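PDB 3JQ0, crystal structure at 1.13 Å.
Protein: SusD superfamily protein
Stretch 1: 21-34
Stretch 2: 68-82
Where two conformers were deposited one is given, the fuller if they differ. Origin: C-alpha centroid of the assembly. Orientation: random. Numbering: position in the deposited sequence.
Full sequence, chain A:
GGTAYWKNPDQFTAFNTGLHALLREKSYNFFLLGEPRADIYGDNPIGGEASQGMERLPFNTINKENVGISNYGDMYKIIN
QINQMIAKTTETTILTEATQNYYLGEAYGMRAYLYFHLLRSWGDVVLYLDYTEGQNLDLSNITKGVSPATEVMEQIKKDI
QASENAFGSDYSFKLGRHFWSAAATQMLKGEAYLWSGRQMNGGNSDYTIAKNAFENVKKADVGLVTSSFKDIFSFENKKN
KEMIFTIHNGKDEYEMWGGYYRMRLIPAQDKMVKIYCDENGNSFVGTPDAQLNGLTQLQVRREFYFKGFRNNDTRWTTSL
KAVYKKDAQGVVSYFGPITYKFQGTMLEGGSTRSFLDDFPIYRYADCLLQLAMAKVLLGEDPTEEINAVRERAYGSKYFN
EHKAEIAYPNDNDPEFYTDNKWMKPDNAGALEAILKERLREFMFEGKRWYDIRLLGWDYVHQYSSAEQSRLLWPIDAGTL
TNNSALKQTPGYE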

# COMPACT_ATOMS: atom_id res chain seq x y z
N ALA A 21 -2.55 -2.81 -17.19
CA ALA A 21 -3.68 -1.90 -17.09
C ALA A 21 -4.79 -2.48 -16.23
O ALA A 21 -5.40 -1.76 -15.43
N LEU A 22 -5.04 -3.79 -16.32
CA LEU A 22 -6.00 -4.43 -15.43
C LEU A 22 -5.58 -4.33 -13.97
O LEU A 22 -6.40 -4.06 -13.08
N LEU A 23 -4.31 -4.51 -13.72
CA LEU A 23 -3.80 -4.39 -12.35
C LEU A 23 -3.99 -2.96 -11.85
O LEU A 23 -4.39 -2.73 -10.72
N ARG A 24 -3.70 -1.98 -12.72
CA ARG A 24 -3.87 -0.59 -12.36
C ARG A 24 -5.31 -0.25 -11.93
O ARG A 24 -5.56 0.51 -10.99
N GLU A 25 -6.28 -0.87 -12.59
CA GLU A 25 -7.67 -0.63 -12.19
C GLU A 25 -7.95 -1.04 -10.77
O GLU A 25 -8.90 -0.52 -10.17
N LYS A 26 -7.18 -1.97 -10.23
CA LYS A 26 -7.34 -2.46 -8.85
C LYS A 26 -6.54 -1.70 -7.81
O LYS A 26 -6.57 -2.07 -6.65
N SER A 27 -5.87 -0.64 -8.22
CA SER A 27 -5.07 0.20 -7.29
C SER A 27 -5.86 0.58 -6.06
O SER A 27 -5.36 0.45 -4.93
N TYR A 28 -7.05 1.12 -6.29
CA TYR A 28 -7.89 1.54 -5.20
C TYR A 28 -8.22 0.36 -4.27
O TYR A 28 -8.11 0.47 -3.04
N ASN A 29 -8.63 -0.77 -4.85
CA ASN A 29 -8.88 -1.95 -4.02
C ASN A 29 -7.67 -2.39 -3.24
O ASN A 29 -7.81 -2.81 -2.09
N PHE A 30 -6.46 -2.29 -3.79
CA PHE A 30 -5.27 -2.66 -3.02
C PHE A 30 -5.13 -1.76 -1.81
O PHE A 30 -4.75 -2.21 -0.73
N PHE A 31 -5.37 -0.45 -1.97
CA PHE A 31 -5.42 0.46 -0.85
C PHE A 31 -6.43 0.03 0.19
O PHE A 31 -6.13 -0.06 1.38
N LEU A 32 -7.67 -0.22 -0.25
CA LEU A 32 -8.72 -0.56 0.68
C LEU A 32 -8.43 -1.84 1.46
O LEU A 32 -8.76 -1.93 2.65
N LEU A 33 -7.86 -2.84 0.78
CA LEU A 33 -7.56 -4.09 1.43
C LEU A 33 -6.43 -3.93 2.43
O LEU A 33 -6.42 -4.63 3.46
N GLY A 34 -5.48 -3.03 2.16
CA GLY A 34 -4.27 -2.99 2.95
C GLY A 34 -4.19 -1.95 4.04
O GLY A 34 -3.27 -2.03 4.87
N GLY A 68 -18.01 -4.25 1.95
CA GLY A 68 -16.85 -3.37 1.69
C GLY A 68 -16.38 -3.48 0.24
O GLY A 68 -16.37 -2.47 -0.46
N ILE A 69 -15.95 -4.68 -0.16
CA ILE A 69 -15.55 -4.96 -1.53
C ILE A 69 -16.19 -6.28 -1.94
O ILE A 69 -16.01 -7.28 -1.26
N SER A 70 -16.96 -6.24 -3.03
CA SER A 70 -17.62 -7.40 -3.60
C SER A 70 -16.73 -8.23 -4.51
O SER A 70 -15.77 -7.73 -5.09
N ASN A 71 -17.12 -9.49 -4.68
CA ASN A 71 -16.58 -10.35 -5.74
C ASN A 71 -15.08 -10.40 -5.81
O ASN A 71 -14.48 -10.25 -6.88
N TYR A 72 -14.47 -10.56 -4.65
CA TYR A 72 -13.01 -10.74 -4.58
C TYR A 72 -12.28 -9.57 -5.25
O TYR A 72 -11.20 -9.75 -5.84
N GLY A 73 -12.84 -8.38 -5.14
CA GLY A 73 -12.20 -7.22 -5.74
C GLY A 73 -12.09 -7.26 -7.24
O GLY A 73 -11.25 -6.56 -7.79
N ASP A 74 -12.90 -8.08 -7.91
CA ASP A 74 -12.87 -8.29 -9.32
C ASP A 74 -11.51 -8.84 -9.81
O ASP A 74 -11.12 -8.65 -10.95
N MSE A 75 -10.80 -9.54 -8.93
CA MSE A 75 -9.46 -10.04 -9.30
C MSE A 75 -9.45 -11.27 -10.20
O MSE A 75 -8.51 -11.46 -10.95
N TYR A 76 -10.52 -12.07 -10.16
CA TYR A 76 -10.50 -13.31 -10.94
C TYR A 76 -10.50 -13.09 -12.44
O TYR A 76 -9.90 -13.84 -13.19
N LYS A 77 -11.14 -12.04 -12.93
CA LYS A 77 -11.10 -11.86 -14.40
C LYS A 77 -9.70 -11.37 -14.82
O LYS A 77 -9.32 -11.59 -15.96
N ILE A 78 -8.92 -10.74 -13.90
CA ILE A 78 -7.50 -10.47 -14.20
C ILE A 78 -6.70 -11.75 -14.24
O ILE A 78 -5.94 -12.00 -15.16
N ILE A 79 -6.91 -12.58 -13.23
CA ILE A 79 -6.25 -13.88 -13.15
C ILE A 79 -6.49 -14.69 -14.43
O ILE A 79 -5.57 -15.30 -14.99
N ASN A 80 -7.73 -14.70 -14.91
CA ASN A 80 -8.08 -15.39 -16.16
C ASN A 80 -7.18 -14.93 -17.29
O ASN A 80 -6.61 -15.74 -18.04
N GLN A 81 -7.05 -13.61 -17.46
CA GLN A 81 -6.21 -13.09 -18.53
C GLN A 81 -4.72 -13.43 -18.33
O GLN A 81 -4.02 -13.72 -19.27
N ILE A 82 -4.23 -13.36 -17.09
CA ILE A 82 -2.85 -13.73 -16.81
C ILE A 82 -2.63 -15.19 -17.22
O ILE A 82 -1.59 -15.55 -17.79

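Packing of stretch 21-34 against stretch 68-82, where helices 21-25 and 75-82 run nearly antiparallel (166°) and 626 Å² is buried in all. The polar centre is Lys26, whose CB points toward the other stretch. Its chain (chi1 m, chi2 p, then t, t) runs out past Gly73, with CE 3.1 Å from Gly73 O, and delivers the ammonium to Asp74: Lys26 NZ donates to Asp74 OD2 at 2.8 Å in a salt bridge. Asp74 (chi1 t) shares that oxygen with its own stretch, Lys77 NZ lying 3.1 Å from Asp74 OD2 in a second salt bridge. The two ammonium groups therefore come close, Lys26 NZ to Lys77 NZ 4.3 Å, and the shared carboxylate offsets their like charge. Water 1 completes the cluster, accepting from Lys26 NZ at 2.5 Å and from Lys77 NZ at 2.7 Å; Asp74 O (2.9 Å) and Asp74 OD2 (2.5 Å) are both within its donating reach. Nearby, Asn29 (chi1 m) points in, and its ND2 makes a weak hydrogen bond to Gly73 O, 3.2 Å with a bent angle of 128°. Gly73 has positive phi, and an ideal CB there would sit 3.3 Å from Asn29 ND2.

Apolar contacts extend from this centre. Ile78 (m, t) points in, its CD1 3.6 Å from Leu22 O and 3.9 Å from Lys26 CG, while its CG2 lies 4.0 Å from Leu22 CB. Leu22 (m, t) also reaches Gln81, CD1 to CG 4.0 Å. Around Ile69 (m, t), CD1 meets Leu32 CB at 3.8 Å and Leu33 CD2 at 3.7 Å. Selenomethionine Met75 starts sideways, but its end comes nearer: CE lies 3.8 Å from Leu33 CD1, and SE approaches the Phe30 ring at its edge, 4.3 Å from CE1. Within stretch 1, Ser27 OG donates to Arg24 O at 2.8 Å.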

# COMPACT_ATOMS: atom_id res chain seq x y z
CB ALA A 21 -4.20 -1.51 -18.50
CB LEU A 22 -6.24 -5.87 -15.81
CG LEU A 22 -6.97 -6.15 -17.14
CD1 LEU A 22 -6.93 -7.64 -17.46
CD2 LEU A 22 -8.43 -5.61 -17.08
CB LEU A 23 -2.34 -4.78 -12.32
CG LEU A 23 -1.75 -5.26 -11.09
CD1 LEU A 23 -2.45 -6.53 -10.69
CD2 LEU A 23 -0.27 -5.58 -11.37
CB ARG A 24 -3.45 0.31 -13.52
CG ARG A 24 -3.82 1.76 -13.34
CD ARG A 24 -3.19 2.64 -14.39
NE ARG A 24 -3.75 2.37 -15.70
CZ ARG A 24 -3.17 2.68 -16.84
NH1 ARG A 24 -2.05 3.36 -16.91
NH2 ARG A 24 -3.79 2.33 -17.97
CB GLU A 25 -8.64 -1.37 -13.10
CG GLU A 25 -8.61 -0.97 -14.56
CD GLU A 25 -9.71 -1.61 -15.32
OE1 GLU A 25 -9.79 -2.88 -15.35
OE2 GLU A 25 -10.58 -0.90 -15.87
CB LYS A 26 -7.03 -3.95 -8.77
CG LYS A 26 -8.31 -4.80 -9.13
CD LYS A 26 -9.17 -4.30 -10.22
CE LYS A 26 -10.47 -5.02 -10.40
NZ LYS A 26 -11.11 -4.69 -11.70
CB SER A 27 -4.74 1.56 -8.03
OG SER A 27 -3.87 1.49 -9.05
CB TYR A 28 -9.15 2.21 -5.76
CG TYR A 28 -10.13 2.65 -4.69
CD1 TYR A 28 -9.74 3.41 -3.63
CD2 TYR A 28 -11.47 2.33 -4.81
CE1 TYR A 28 -10.66 3.84 -2.68
CE2 TYR A 28 -12.39 2.73 -3.91
CZ TYR A 28 -11.98 3.49 -2.81
OH TYR A 28 -12.91 3.92 -1.88
CB ASN A 29 -9.42 -3.10 -4.85
CG ASN A 29 -10.86 -2.97 -5.22
OD1 ASN A 29 -11.57 -2.12 -4.73
ND2 ASN A 29 -11.32 -3.88 -6.09
CB PHE A 30 -3.99 -2.62 -3.89
CG PHE A 30 -4.02 -3.53 -5.09
CD1 PHE A 30 -4.70 -4.77 -5.09
CD2 PHE A 30 -3.35 -3.18 -6.25
CE1 PHE A 30 -4.72 -5.57 -6.22
CE2 PHE A 30 -3.37 -3.99 -7.38
CZ PHE A 30 -4.08 -5.18 -7.37
CB PHE A 31 -5.66 1.89 -1.32
CG PHE A 31 -6.06 2.84 -0.23
CD1 PHE A 31 -5.13 3.30 0.71
CD2 PHE A 31 -7.39 3.22 -0.12
CE1 PHE A 31 -5.58 4.18 1.71
CE2 PHE A 31 -7.81 4.08 0.88
CZ PHE A 31 -6.90 4.55 1.79
CB LEU A 32 -10.07 -0.73 -0.04
CG LEU A 32 -10.71 0.53 -0.67
CD1 LEU A 32 -12.02 0.11 -1.36
CD2 LEU A 32 -10.89 1.65 0.34
CB LEU A 33 -7.16 -5.15 0.38
CG LEU A 33 -8.31 -5.63 -0.51
CD1 LEU A 33 -7.76 -6.53 -1.59
CD2 LEU A 33 -9.36 -6.36 0.31
CB ILE A 69 -14.00 -5.09 -1.66
CG1 ILE A 69 -13.29 -3.80 -1.19
CG2 ILE A 69 -13.64 -5.50 -3.08
CD1 ILE A 69 -11.78 -3.95 -1.19
CB SER A 70 -18.88 -6.98 -4.40
OG SER A 70 -19.94 -6.68 -3.53
CB ASN A 71 -17.17 -9.97 -7.12
CG ASN A 71 -16.96 -11.06 -8.19
OD1 ASN A 71 -16.91 -12.25 -7.84
ND2 ASN A 71 -16.86 -10.69 -9.43
CB TYR A 72 -12.59 -12.09 -5.15
CG TYR A 72 -13.17 -13.27 -4.41
CD1 TYR A 72 -12.76 -13.62 -3.14
CD2 TYR A 72 -14.25 -13.99 -4.98
CE1 TYR A 72 -13.30 -14.72 -2.49
CE2 TYR A 72 -14.77 -15.11 -4.33
CZ TYR A 72 -14.28 -15.47 -3.10
OH TYR A 72 -14.78 -16.62 -2.52
CB ASP A 74 -13.26 -6.99 -10.01
CG ASP A 74 -13.63 -7.20 -11.40
OD1 ASP A 74 -14.23 -8.26 -11.73
OD2 ASP A 74 -13.27 -6.32 -12.20
CB MSE A 75 -8.62 -10.24 -8.05
CG MSE A 75 -8.21 -8.94 -7.41
SE MSE A 75 -7.01 -9.24 -5.89
CE MSE A 75 -8.20 -8.93 -4.47
CB TYR A 76 -11.60 -14.27 -10.55
CG TYR A 76 -11.23 -15.05 -9.31
CD1 TYR A 76 -10.40 -16.15 -9.39
CD2 TYR A 76 -11.64 -14.67 -8.05
CE1 TYR A 76 -10.01 -16.89 -8.26
CE2 TYR A 76 -11.24 -15.37 -6.90
CZ TYR A 76 -10.46 -16.48 -7.00
OH TYR A 76 -10.12 -17.16 -5.87
CB LYS A 77 -12.24 -11.04 -14.96
CG LYS A 77 -12.23 -9.59 -14.57
CD LYS A 77 -13.40 -8.93 -15.33
CE LYS A 77 -13.76 -7.52 -14.95
NZ LYS A 77 -12.63 -6.62 -15.21
CB ILE A 78 -6.84 -9.47 -13.20
CG1 ILE A 78 -7.76 -8.27 -12.90
CG2 ILE A 78 -5.47 -9.08 -13.64
CD1 ILE A 78 -7.23 -7.33 -11.86
CB ILE A 79 -6.66 -14.62 -11.85
CG1 ILE A 79 -6.07 -13.90 -10.63
CG2 ILE A 79 -6.21 -16.09 -11.87
CD1 ILE A 79 -6.71 -14.29 -9.30
CB ASN A 80 -9.55 -15.14 -16.48
CG ASN A 80 -10.10 -15.93 -17.70
OD1 ASN A 80 -9.37 -16.43 -18.57
ND2 ASN A 80 -11.43 -15.98 -17.76
CB GLN A 81 -6.42 -11.57 -18.70
CG GLN A 81 -7.89 -11.16 -19.01
CD GLN A 81 -8.40 -11.77 -20.23
OE1 GLN A 81 -7.81 -11.59 -21.29
NE2 GLN A 81 -9.54 -12.48 -20.13
CB ILE A 82 -2.49 -13.51 -15.31
CG1 ILE A 82 -2.54 -12.02 -14.93
CG2 ILE A 82 -1.11 -14.10 -15.03
CD1 ILE A 82 -2.53 -11.76 -13.42
O HOH W 1 -10.94 -6.73 -13.06